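Local coordinates for fructuronate-tagaturonate epimerase UxaE from Cohnella laeviribosi in complex with 1 glycerol (Cohnella laeviribosi, PDB 6IL9), which catalyses the interconversion of fructuronate and tagaturonate by epimerisation, probably with the help of a zinc ion bound in a TIM-barrel active site, at residues A[413-418]-A[429-434]. Residues are numbered along the deposited sequence; the frame is centred on the assembly and turned at random.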
ATOM      1  N   ASN A 413     -26.344  11.560  -2.443  1.00 15.24           N
ATOM      2  CA  ASN A 413     -26.248  11.008  -3.795  1.00 17.40           C
ATOM      3  C   ASN A 413     -26.494   9.506  -3.838  1.00 20.59           C
ATOM      4  O   ASN A 413     -26.643   8.946  -4.931  1.00 21.96           O
ATOM      5  CB  ASN A 413     -24.862  11.282  -4.396  1.00 16.50           C
ATOM      6  CG  ASN A 413     -24.684  12.711  -4.841  1.00 17.47           C
ATOM      7  OD1 ASN A 413     -25.661  13.420  -5.091  1.00 17.69           O
ATOM      8  ND2 ASN A 413     -23.426  13.139  -4.973  1.00 15.42           N
ATOM      9  N   ILE A 414     -26.525   8.839  -2.694  1.00 16.84           N
ATOM     10  CA  ILE A 414     -26.596   7.380  -2.654  1.00 17.37           C
ATOM     11  C   ILE A 414     -28.062   6.949  -2.602  1.00 19.06           C
ATOM     12  O   ILE A 414     -28.791   7.331  -1.683  1.00 21.81           O
ATOM     13  CB  ILE A 414     -25.816   6.830  -1.452  1.00 16.47           C
ATOM     14  CG1 ILE A 414     -24.385   7.397  -1.438  1.00 15.65           C
ATOM     15  CG2 ILE A 414     -25.775   5.296  -1.493  1.00 16.59           C
ATOM     16  CD1 ILE A 414     -23.567   6.994  -0.198  1.00 15.80           C
ATOM     17  N   ARG A 415     -28.489   6.151  -3.579  1.00 19.78           N
ATOM     18  CA  ARG A 415     -29.867   5.670  -3.595  1.00 21.15           C
ATOM     19  C   ARG A 415     -30.150   4.851  -2.337  1.00 22.32           C
ATOM     20  O   ARG A 415     -29.297   4.061  -1.902  1.00 21.04           O
ATOM     21  CB  ARG A 415     -30.137   4.807  -4.834  1.00 21.46           C
ATOM     22  CG  ARG A 415     -30.283   5.554  -6.151  1.00 27.02           C
ATOM     23  CD  ARG A 415     -30.187   4.587  -7.342  1.00 27.41           C
ATOM     24  NE  ARG A 415     -28.858   3.989  -7.411  1.00 25.50           N
ATOM     25  CZ  ARG A 415     -28.523   2.914  -8.120  1.00 33.14           C
ATOM     26  NH1 ARG A 415     -29.420   2.281  -8.872  1.00 29.74           N
ATOM     27  NH2 ARG A 415     -27.269   2.480  -8.082  1.00 25.82           N
ATOM     28  N   PRO A 416     -31.325   5.012  -1.723  1.00 23.78           N
ATOM     29  CA  PRO A 416     -31.683   4.151  -0.591  1.00 25.95           C
ATOM     30  C   PRO A 416     -31.730   2.697  -1.026  1.00 19.69           C
ATOM     31  O   PRO A 416     -32.145   2.383  -2.145  1.00 23.36           O
ATOM     32  CB  PRO A 416     -33.070   4.659  -0.176  1.00 27.24           C
ATOM     33  CG  PRO A 416     -33.143   6.069  -0.740  1.00 28.33           C
ATOM     34  CD  PRO A 416     -32.344   6.043  -1.999  1.00 24.21           C
ATOM     35  N   LEU A 417     -31.290   1.815  -0.123  1.00 25.12           N
ATOM     36  CA  LEU A 417     -31.235   0.388  -0.433  1.00 23.27           C
ATOM     37  C   LEU A 417     -32.606  -0.138  -0.842  1.00 25.74           C
ATOM     38  O   LEU A 417     -32.716  -0.981  -1.741  1.00 27.60           O
ATOM     39  CB  LEU A 417     -30.697  -0.381   0.777  1.00 22.95           C
ATOM     40  CG  LEU A 417     -29.182  -0.411   1.003  1.00 24.36           C
ATOM     41  CD1 LEU A 417     -28.843  -1.070   2.340  1.00 24.15           C
ATOM     42  CD2 LEU A 417     -28.477  -1.131  -0.147  1.00 22.72           C
ATOM     43  N   ALA A 418     -33.667   0.378  -0.219  1.00 28.52           N
ATOM     44  CA  ALA A 418     -35.024  -0.037  -0.560  1.00 30.69           C
ATOM     45  C   ALA A 418     -35.429   0.342  -1.978  1.00 30.47           C
ATOM     46  O   ALA A 418     -36.444  -0.170  -2.468  1.00 33.43           O
ATOM     47  CB  ALA A 418     -36.009   0.561   0.447  1.00 31.48           C
ATOM     48  N   MET A 429     -20.852   0.099  -6.465  1.00 15.25           N
ATOM     49  CA  MET A 429     -19.392   0.110  -6.461  1.00 16.97           C
ATOM     50  C   MET A 429     -18.812   0.759  -7.709  1.00 16.38           C
ATOM     51  O   MET A 429     -17.585   0.770  -7.885  1.00 18.14           O
ATOM     52  CB  MET A 429     -18.852  -1.313  -6.268  1.00 18.81           C
ATOM     53  CG  MET A 429     -19.030  -1.838  -4.823  1.00 19.72           C
ATOM     54  SD  MET A 429     -18.316  -0.843  -3.466  1.00 12.36           S
ATOM     55  CE  MET A 429     -19.729   0.197  -3.034  1.00 18.51           C
ATOM     56  N   ASN A 430     -19.665   1.335  -8.555  1.00 15.73           N
ATOM     57  CA  ASN A 430     -19.239   2.200  -9.644  1.00 17.90           C
ATOM     58  C   ASN A 430     -19.483   3.675  -9.363  1.00 20.12           C
ATOM     59  O   ASN A 430     -19.179   4.501 -10.221  1.00 24.42           O
ATOM     60  CB  ASN A 430     -19.960   1.830 -10.944  1.00 18.27           C
ATOM     61  CG  ASN A 430     -19.597   0.452 -11.435  1.00 22.66           C
ATOM     62  OD1 ASN A 430     -18.463   0.002 -11.255  1.00 22.60           O
ATOM     63  ND2 ASN A 430     -20.560  -0.237 -12.034  1.00 23.69           N
ATOM     64  N   GLU A 431     -20.012   4.031  -8.195  1.00 15.61           N
ATOM     65  CA  GLU A 431     -20.400   5.406  -7.899  1.00 15.75           C
ATOM     66  C   GLU A 431     -19.457   6.038  -6.889  1.00 15.77           C
ATOM     67  O   GLU A 431     -19.023   5.379  -5.943  1.00 17.33           O
ATOM     68  CB  GLU A 431     -21.826   5.455  -7.350  1.00 16.67           C
ATOM     69  CG  GLU A 431     -22.842   4.873  -8.310  1.00 17.97           C
ATOM     70  CD  GLU A 431     -24.161   4.571  -7.636  1.00 23.27           C
ATOM     71  OE1 GLU A 431     -24.257   4.737  -6.395  1.00 22.53           O
ATOM     72  OE2 GLU A 431     -25.110   4.176  -8.355  1.00 27.37           O
ATOM     73  N   ASN A 432     -19.179   7.338  -7.067  1.00 15.15           N
ATOM     74  CA  ASN A 432     -18.239   8.015  -6.178  1.00 14.96           C
ATOM     75  C   ASN A 432     -18.635   7.864  -4.717  1.00 14.44           C
ATOM     76  O   ASN A 432     -17.818   7.472  -3.870  1.00 15.05           O
ATOM     77  CB  ASN A 432     -18.158   9.505  -6.511  1.00 14.89           C
ATOM     78  CG  ASN A 432     -17.407   9.781  -7.783  1.00 17.40           C
ATOM     79  OD1 ASN A 432     -16.665   8.934  -8.286  1.00 17.05           O
ATOM     80  ND2 ASN A 432     -17.584  10.987  -8.311  1.00 20.88           N
ATOM     81  N   ASP A 433     -19.876   8.212  -4.391  1.00 14.30           N
ATOM     82  CA  ASP A 433     -20.199   8.383  -2.983  1.00 11.82           C
ATOM     83  C   ASP A 433     -20.342   7.039  -2.286  1.00 13.70           C
ATOM     84  O   ASP A 433     -19.789   6.850  -1.201  1.00 14.70           O
ATOM     85  CB  ASP A 433     -21.451   9.248  -2.837  1.00 16.30           C
ATOM     86  CG  ASP A 433     -21.221  10.651  -3.375  1.00 18.02           C
ATOM     87  OD1 ASP A 433     -20.452  11.420  -2.758  1.00 17.36           O
ATOM     88  OD2 ASP A 433     -21.752  10.968  -4.453  1.00 18.37           O
ATOM     89  N   ALA A 434     -21.045   6.086  -2.904  1.00 14.39           N
ATOM     90  CA  ALA A 434     -21.138   4.750  -2.311  1.00 14.34           C
ATOM     91  C   ALA A 434     -19.761   4.092  -2.193  1.00 15.70           C
ATOM     92  O   ALA A 434     -19.479   3.403  -1.206  1.00 14.74           O
ATOM     93  CB  ALA A 434     -22.086   3.866  -3.126  1.00 16.51           C
TER
HETATM   94  O   HOH W   1     -26.702   5.423  -5.771  1.00 23.77           O
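Arg415 reaches across to Glu431, and a salt bridge joins NH2 of the arginine to OE2 of the glutamate at 2.8 Å. The two side chains meet at about a right angle and their flat groups are turned 53° apart; the hydrogen bond within the bridge is bent, at 122°, and weak. A water bridges the same two residues: it lies in the guanidinium plane at the edge, accepts from both N and NE of Arg415, and donates to Glu431 OE1 at 2.6 Å. Each carboxylate oxygen thus has its own link to the arginine, one direct and one through water. At the other end of the contact, Asn413 ND2 donates to Asp433 OD2 at 2.8 Å, a fairly straight bond that leaves the amide in its own plane but meets the carboxylate from above. The other oxygen, OD1, accepts from the backbone N of Asn410, so Asp433 holds the incoming loop at two points. Ile414 packs beside the polar pairs, against the first turn of the helix; CG1, anti to its carbonyl carbon (chi1 -52°), lies 3.7 Å from Asp433 CB, while CD1 rests 3.8 Å from the backbone N of Ala434. An alanine in place of Asp433 would probably leave the Asn413 amide and the Asn410 N-H without their acceptor and allow the loop to shift. Ser427 and Tyr428 also engage Arg415, by a hydrogen bond to NH2 and a cation-pi contact respectively. The contact thus ties the loop that follows helix 384-402 to the start of helix 432-440, where Glu431 is the N-cap residue, and Ile414 touches both His391 of the former and Leu437 of the latter.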